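Local coordinates for protein saframycin Mx1 synthetase B (Legionella pneumophila subsp. pneumophila, PDB 3KXW) that belongs to the ANL superfamily of AMP-binding enzymes and is held in this model with bound 5'-O-[(S)-(dodecanoyloxy)(hydroxy)phosphoryl]adenosine, at residues 168-173 and 187-192; 194-199 and 227-232; 209-214 and 233-238. All coordinates share one frame; numbering follows the deposited sequence.

Contact 1. Residues 168-173 and 187-192; sequences DIAFLQ and VSHHNL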
# COMPACT_ATOMS: atom_id res chain seq x y z
N ASP A 168 6.05 1.58 23.87
CA ASP A 168 5.00 0.58 23.78
C ASP A 168 4.57 0.39 22.32
O ASP A 168 4.45 1.35 21.58
CB ASP A 168 3.76 1.02 24.56
CG ASP A 168 3.93 0.96 26.08
OD1 ASP A 168 4.92 0.38 26.56
OD2 ASP A 168 3.06 1.50 26.78
N ILE A 169 4.29 -0.84 21.93
CA ILE A 169 3.79 -1.10 20.58
C ILE A 169 2.34 -0.62 20.44
O ILE A 169 1.51 -0.91 21.30
CB ILE A 169 3.89 -2.61 20.26
CG1 ILE A 169 5.33 -3.09 20.46
CG2 ILE A 169 3.36 -2.92 18.87
CD1 ILE A 169 6.40 -2.20 19.83
N ALA A 170 2.06 0.13 19.37
CA ALA A 170 0.73 0.64 19.07
C ALA A 170 -0.05 -0.28 18.14
O ALA A 170 -1.24 -0.53 18.35
CB ALA A 170 0.85 2.05 18.45
N PHE A 171 0.61 -0.81 17.11
CA PHE A 171 -0.08 -1.70 16.18
C PHE A 171 0.88 -2.56 15.40
O PHE A 171 2.06 -2.28 15.33
CB PHE A 171 -0.97 -0.91 15.21
CG PHE A 171 -0.24 -0.00 14.27
CD1 PHE A 171 -0.04 -0.35 12.93
CD2 PHE A 171 0.20 1.24 14.69
CE1 PHE A 171 0.62 0.53 12.03
CE2 PHE A 171 0.86 2.11 13.81
CZ PHE A 171 1.06 1.75 12.49
N LEU A 172 0.36 -3.65 14.84
CA LEU A 172 1.16 -4.46 13.94
C LEU A 172 0.76 -4.15 12.51
O LEU A 172 -0.41 -4.21 12.18
CB LEU A 172 0.92 -5.93 14.20
CG LEU A 172 1.28 -6.45 15.59
CD1 LEU A 172 1.13 -7.98 15.65
CD2 LEU A 172 2.68 -6.02 16.00
N GLN A 173 1.72 -3.81 11.66
CA GLN A 173 1.39 -3.74 10.25
C GLN A 173 2.03 -4.88 9.48
O GLN A 173 3.26 -5.00 9.41
CB GLN A 173 1.68 -2.36 9.63
CG GLN A 173 3.06 -1.77 9.80
CD GLN A 173 3.22 -0.41 9.03
OE1 GLN A 173 2.35 -0.04 8.23
NE2 GLN A 173 4.31 0.32 9.28
N VAL A 187 5.02 -1.41 15.31
CA VAL A 187 5.15 0.06 15.29
C VAL A 187 4.82 0.63 16.66
O VAL A 187 3.69 0.50 17.14
CB VAL A 187 4.23 0.68 14.22
CG1 VAL A 187 4.44 2.20 14.12
CG2 VAL A 187 4.51 0.02 12.90
N SER A 188 5.81 1.25 17.30
CA SER A 188 5.59 1.80 18.64
C SER A 188 4.86 3.13 18.55
O SER A 188 4.75 3.71 17.47
CB SER A 188 6.93 1.99 19.38
OG SER A 188 7.66 3.06 18.82
N HIS A 189 4.34 3.61 19.68
CA HIS A 189 3.72 4.92 19.71
C HIS A 189 4.69 6.02 19.30
O HIS A 189 4.30 6.98 18.63
CB HIS A 189 3.12 5.18 21.10
CG HIS A 189 1.80 4.50 21.31
ND1 HIS A 189 0.63 4.99 20.77
CD2 HIS A 189 1.47 3.36 21.96
CE1 HIS A 189 -0.37 4.18 21.08
NE2 HIS A 189 0.11 3.19 21.81
N HIS A 190 5.95 5.89 19.70
CA HIS A 190 7.00 6.85 19.35
C HIS A 190 7.34 6.75 17.85
O HIS A 190 7.52 7.77 17.18
CB HIS A 190 8.25 6.62 20.24
CG HIS A 190 9.32 7.66 20.13
ND1 HIS A 190 9.15 8.96 20.54
CD2 HIS A 190 10.61 7.57 19.72
CE1 HIS A 190 10.27 9.64 20.34
NE2 HIS A 190 11.17 8.82 19.84
N ASN A 191 7.39 5.53 17.31
CA ASN A 191 7.64 5.36 15.88
C ASN A 191 6.60 6.10 15.07
O ASN A 191 6.91 6.79 14.11
CB ASN A 191 7.51 3.88 15.46
CG ASN A 191 8.68 3.02 15.89
OD1 ASN A 191 9.84 3.48 16.02
ND2 ASN A 191 8.40 1.73 16.08
N LEU A 192 5.35 5.89 15.45
CA LEU A 192 4.20 6.43 14.74
C LEU A 192 4.22 7.96 14.76
O LEU A 192 4.16 8.59 13.70
CB LEU A 192 2.92 5.91 15.37
CG LEU A 192 1.62 6.48 14.78
CD1 LEU A 192 1.49 6.15 13.29
CD2 LEU A 192 0.43 5.95 15.56
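Backbone bonds between A170, F171 and V187 carry most of the polar part of this contact. V187 O accepts from two consecutive amides, A170 N at 2.8 Å and, more weakly, F171 N at 3.3 Å, while V187 N returns a bond to F171 O. Two residues of one strand thus face a single residue of the other, which is the definition of a classic beta bulge, and the register slips by one between I169 and F171. Beyond the bulge H189 N donates a hydrogen bond to D168 O at 3.0 Å, and the CA of S188 lies against the same oxygen.

CH-pi and apolar packing add to this. A170 CB sits over the centre of the H189 imidazole, 3.5 Å from its centroid and only 8° off the normal. On the F171 ring, V187 CB stands over one face, displaced toward the rim, and V187 CG1 touches CE2 at 3.6 Å; L192 CD1 reaches the edge of the same ring. F171 CG lies between its own backbone N and carbonyl carbon (chi1 65°), and its side chain runs beside that of V187, pointing the same way. V187 CG2 turns to Q173 NE2, an amide whose hydrogen bond goes to T333 O.

Helix capping closes the account: S188 OG accepts from N191 N at 2.9 Å, making S188 the N-cap of helix 189-202. A bulged antiparallel hairpin, strands 169-174 and 184-188, here runs straight into a capped helix within the AMP-binding region.

Contact 2. Residues 194-199 and 227-232; sequences DNLNKI and ILTPIY
Two helices of the AMP-binding region, 189-202 and 220-233, meet here through a small apolar interface next to the ligand pocket, with L196 of the first set between T229 and Y232 of the second. The short segments cross steeply, at -81°, with their axes 9.5 Å apart at closest approach.

L196 divides its contacts among its branches. Its CB lies over one face of the Y232 ring, 4.0 Å from the centroid and displaced toward the rim, a CH-pi contact. CD1 packs on Y232 CB at 3.6 Å, beside L228 O. CD2, the other methyl, meets T229 OG1 at 3.2 Å and L228 CB at 4.0 Å. The side chains of L196 and T229 slide past each other in opposite directions, which brings the leucine methyl against the threonine hydroxyl. With T229 OG1 anti to its carbonyl carbon (chi1 -59°), that oxygen is directed back into its own helix, where it bonds to I224 O; its polar need is met although two apolar methyls press on it.

I199 also packs on T229: its CD1 reaches OG1 at 3.5 Å, and its CG2 packs on T229 CG2. At the far end of the Y232 ring, N197 CB approaches the phenol oxygen at 3.8 Å, and that OH is hydrogen-bonded to S2 N.

I199 also touches the bound 5'-O-[(S)-(dodecanoyloxy)(hydroxy)phosphoryl]adenosine, and L228 and Y232 lean on L13 of helix 13-23. What results is a steep, nearly perpendicular helix-helix crossing with one leucine at its centre and one isoleucine in the wall of the ligand pocket.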
# COMPACT_ATOMS: atom_id res chain seq x y z
N ASP A 194 6.70 9.89 15.34
CA ASP A 194 7.86 10.41 14.64
C ASP A 194 7.59 10.49 13.14
O ASP A 194 7.92 11.48 12.46
CB ASP A 194 9.07 9.52 14.84
CG ASP A 194 10.32 10.13 14.24
OD1 ASP A 194 10.81 11.11 14.82
OD2 ASP A 194 10.78 9.66 13.18
N ASN A 195 7.01 9.43 12.59
CA ASN A 195 6.77 9.41 11.15
C ASN A 195 5.66 10.35 10.71
O ASN A 195 5.77 11.00 9.68
CB ASN A 195 6.56 8.00 10.60
CG ASN A 195 7.02 7.90 9.14
OD1 ASN A 195 6.22 7.75 8.23
ND2 ASN A 195 8.32 8.02 8.94
N LEU A 196 4.58 10.41 11.50
CA LEU A 196 3.51 11.36 11.22
C LEU A 196 4.05 12.78 11.14
O LEU A 196 3.60 13.56 10.33
CB LEU A 196 2.39 11.31 12.28
CG LEU A 196 1.65 9.97 12.45
CD1 LEU A 196 0.50 10.08 13.42
CD2 LEU A 196 1.22 9.32 11.11
N ASN A 197 4.99 13.12 12.01
CA ASN A 197 5.59 14.45 11.96
C ASN A 197 6.44 14.63 10.71
O ASN A 197 6.44 15.69 10.08
CB ASN A 197 6.46 14.69 13.19
CG ASN A 197 7.21 16.02 13.11
OD1 ASN A 197 6.59 17.08 13.04
ND2 ASN A 197 8.54 15.95 13.12
N LYS A 198 7.18 13.59 10.35
CA LYS A 198 8.00 13.65 9.16
C LYS A 198 7.13 13.82 7.91
O LYS A 198 7.46 14.60 7.01
CB LYS A 198 8.88 12.41 9.03
CG LYS A 198 10.10 12.45 9.94
CD LYS A 198 10.76 11.08 9.98
CE LYS A 198 12.18 11.15 10.53
NZ LYS A 198 12.28 11.66 11.92
N ILE A 199 6.01 13.11 7.86
CA ILE A 199 5.07 13.22 6.74
C ILE A 199 4.41 14.60 6.67
O ILE A 199 4.40 15.25 5.61
CB ILE A 199 3.96 12.13 6.83
CG1 ILE A 199 4.60 10.73 6.78
CG2 ILE A 199 2.91 12.30 5.73
CD1 ILE A 199 3.63 9.58 7.11
N ILE A 227 -4.63 8.41 6.70
CA ILE A 227 -5.62 8.44 7.79
C ILE A 227 -5.01 8.97 9.09
O ILE A 227 -5.50 9.95 9.66
CB ILE A 227 -6.25 7.04 8.06
CG1 ILE A 227 -6.99 6.51 6.83
CG2 ILE A 227 -7.24 7.10 9.25
CD1 ILE A 227 -7.43 5.07 6.92
N LEU A 228 -3.94 8.33 9.54
CA LEU A 228 -3.34 8.71 10.82
C LEU A 228 -2.66 10.07 10.77
O LEU A 228 -2.78 10.85 11.72
CB LEU A 228 -2.42 7.62 11.36
CG LEU A 228 -3.11 6.26 11.55
CD1 LEU A 228 -2.10 5.25 12.06
CD2 LEU A 228 -4.36 6.32 12.47
N THR A 229 -1.99 10.38 9.66
CA THR A 229 -1.39 11.70 9.54
C THR A 229 -2.41 12.85 9.60
O THR A 229 -2.21 13.81 10.34
CB THR A 229 -0.48 11.82 8.29
OG1 THR A 229 0.56 10.84 8.37
CG2 THR A 229 0.14 13.21 8.20
N PRO A 230 -3.49 12.78 8.80
CA PRO A 230 -4.50 13.85 8.90
C PRO A 230 -5.14 13.95 10.29
O PRO A 230 -5.37 15.05 10.79
CB PRO A 230 -5.59 13.43 7.88
CG PRO A 230 -5.05 12.29 7.12
CD PRO A 230 -3.75 11.82 7.71
N ILE A 231 -5.45 12.82 10.90
CA ILE A 231 -5.99 12.85 12.26
C ILE A 231 -5.02 13.57 13.23
O ILE A 231 -5.41 14.47 13.98
CB ILE A 231 -6.37 11.42 12.75
CG1 ILE A 231 -7.57 10.93 11.94
CG2 ILE A 231 -6.70 11.42 14.26
CD1 ILE A 231 -7.98 9.48 12.21
N TYR A 232 -3.75 13.17 13.18
CA TYR A 232 -2.68 13.82 13.93
C TYR A 232 -2.55 15.32 13.65
O TYR A 232 -2.35 16.14 14.56
CB TYR A 232 -1.37 13.10 13.59
CG TYR A 232 -0.10 13.79 14.04
CD1 TYR A 232 0.31 13.71 15.36
CD2 TYR A 232 0.70 14.49 13.15
CE1 TYR A 232 1.49 14.31 15.78
CE2 TYR A 232 1.88 15.08 13.55
CZ TYR A 232 2.27 14.98 14.86
OH TYR A 232 3.43 15.57 15.27

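Contact 3. Residues 209-214 and 233-238; sequences TIIFSW and GGIQAI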
# COMPACT_ATOMS: atom_id res chain seq x y z
N THR A 209 -4.79 22.17 3.79
CA THR A 209 -4.56 20.82 3.27
C THR A 209 -5.82 19.97 3.35
O THR A 209 -6.50 19.96 4.38
CB THR A 209 -3.44 20.10 4.03
OG1 THR A 209 -2.20 20.82 3.87
CG2 THR A 209 -3.27 18.66 3.52
N ILE A 210 -6.13 19.26 2.27
CA ILE A 210 -7.19 18.26 2.31
C ILE A 210 -6.66 16.98 1.65
O ILE A 210 -6.16 17.01 0.54
CB ILE A 210 -8.46 18.75 1.60
CG1 ILE A 210 -9.03 19.95 2.38
CG2 ILE A 210 -9.50 17.63 1.48
CD1 ILE A 210 -10.31 20.50 1.80
N ILE A 211 -6.75 15.87 2.35
CA ILE A 211 -6.23 14.65 1.75
C ILE A 211 -7.36 13.81 1.18
O ILE A 211 -8.39 13.62 1.83
CB ILE A 211 -5.43 13.83 2.78
CG1 ILE A 211 -4.22 14.65 3.27
CG2 ILE A 211 -5.04 12.47 2.20
CD1 ILE A 211 -3.42 13.96 4.39
N PHE A 212 -7.19 13.32 -0.04
CA PHE A 212 -8.13 12.32 -0.55
C PHE A 212 -7.42 10.97 -0.67
O PHE A 212 -6.26 10.93 -1.07
CB PHE A 212 -8.76 12.71 -1.89
CG PHE A 212 -9.79 11.75 -2.33
CD1 PHE A 212 -11.12 11.91 -1.91
CD2 PHE A 212 -9.44 10.59 -3.02
CE1 PHE A 212 -12.08 10.97 -2.26
CE2 PHE A 212 -10.40 9.65 -3.35
CZ PHE A 212 -11.73 9.84 -2.96
N SER A 213 -8.10 9.89 -0.32
CA SER A 213 -7.49 8.59 -0.50
C SER A 213 -8.47 7.51 -0.86
O SER A 213 -9.53 7.42 -0.25
CB SER A 213 -6.75 8.20 0.77
OG SER A 213 -6.06 6.96 0.60
N TRP A 214 -8.13 6.68 -1.84
CA TRP A 214 -8.85 5.40 -2.03
C TRP A 214 -7.99 4.22 -1.59
O TRP A 214 -8.39 3.07 -1.76
CB TRP A 214 -9.25 5.18 -3.51
CG TRP A 214 -8.07 5.29 -4.47
CD1 TRP A 214 -7.69 6.39 -5.17
CD2 TRP A 214 -7.13 4.26 -4.81
NE1 TRP A 214 -6.57 6.12 -5.92
CE2 TRP A 214 -6.20 4.82 -5.71
CE3 TRP A 214 -6.97 2.92 -4.44
CZ2 TRP A 214 -5.14 4.10 -6.25
CZ3 TRP A 214 -5.91 2.19 -4.98
CH2 TRP A 214 -5.00 2.78 -5.87
N GLY A 233 -2.64 15.70 12.38
CA GLY A 233 -2.38 17.08 11.99
C GLY A 233 -3.58 18.03 11.92
O GLY A 233 -3.43 19.19 11.56
N GLY A 234 -4.77 17.54 12.26
CA GLY A 234 -5.95 18.40 12.25
C GLY A 234 -6.54 18.67 10.87
O GLY A 234 -7.18 19.70 10.63
N ILE A 235 -6.32 17.72 9.96
CA ILE A 235 -6.58 17.91 8.54
C ILE A 235 -7.62 16.94 8.06
O ILE A 235 -7.61 15.77 8.46
CB ILE A 235 -5.31 17.57 7.72
CG1 ILE A 235 -4.19 18.57 8.00
CG2 ILE A 235 -5.62 17.49 6.20
CD1 ILE A 235 -4.62 19.98 7.92
N GLN A 236 -8.49 17.37 7.16
CA GLN A 236 -9.54 16.46 6.67
C GLN A 236 -8.97 15.29 5.85
O GLN A 236 -8.09 15.48 5.01
CB GLN A 236 -10.56 17.20 5.82
CG GLN A 236 -11.55 18.05 6.59
CD GLN A 236 -12.70 18.49 5.70
OE1 GLN A 236 -12.73 19.62 5.21
NE2 GLN A 236 -13.64 17.59 5.50
N ALA A 237 -9.50 14.09 6.10
CA ALA A 237 -9.21 12.92 5.27
C ALA A 237 -10.51 12.56 4.57
O ALA A 237 -11.54 12.33 5.22
CB ALA A 237 -8.72 11.74 6.15
N ILE A 238 -10.50 12.55 3.24
CA ILE A 238 -11.70 12.18 2.49
C ILE A 238 -11.41 10.90 1.74
O ILE A 238 -10.41 10.83 1.03
CB ILE A 238 -12.09 13.27 1.43
CG1 ILE A 238 -12.09 14.66 2.05
CG2 ILE A 238 -13.44 12.90 0.75
CD1 ILE A 238 -13.16 14.91 2.98
O HOH W 1 -8.40 20.14 6.28
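I238 is bonded through both its N and its O, by I211 and S213 of strand 210-213. Its N donates to I211 O at 2.8 Å, and its O accepts from S213 N at 2.8 Å while lying 3.1 Å from F212 CA, a CA-H...O contact. One step earlier I211 N donates to Q236 O over 3.0 Å, a nearly straight bond of 169°.

The I238 oxygen also lies over one face of the F212 ring, nearest CD1. F212 CG is anti to its backbone N (chi1 -175°), and the two side chains cross at about a right angle, with CD1 meeting I238 CG2 at 3.7 Å. I210 CG2 joins the same face of the sheet through I238 CG1.

Strands 210-213 and 236-239 are parallel neighbours, and the helix 220-233 between them makes the unit a beta-alpha-beta crossover. P230 of that helix packs on I211 and A237, the pair on the opposite face from F212 and I238.

Toward T209 and I235 the direct bonds give way to a water, which donates to T209 O at 2.7 Å and accepts from Q236 N. I235 fills the place beside it: its CG2 lies 3.2 Å from T209 O and packs on T209 CG2. What brings I235 there is the end of the helix, a Schellman motif in which G234 takes positive phi (78°). Further out, strand 28-34 continues the sheet beyond 236-239, its T31 and L33 touching I238; A261 and H255 meet F212 from elsewhere in the fold.

All three contacts are buried, but their chemistry follows their elements. Contact 1 is antiparallel and held by backbone bonds that a bulge distorts; contact 3 is parallel with more regular bonding, with a water joining T209 and Q236; contact 2, between helices, relies on side-chain packing, without backbone pairing. Helix 189-202 starts in contact 1 and runs on into contact 2, and the two touch where L192 CD1 of the first meets L228 CD1 of the second. Helix 220-233 serves contact 2 and leads to contact 3, with a probable hydrogen bond between P230 O and I235 N at 3.0 Å. Contacts 1 and 3 do not touch. The side chains of I199 and I211 lie about 4 Å from the ligand.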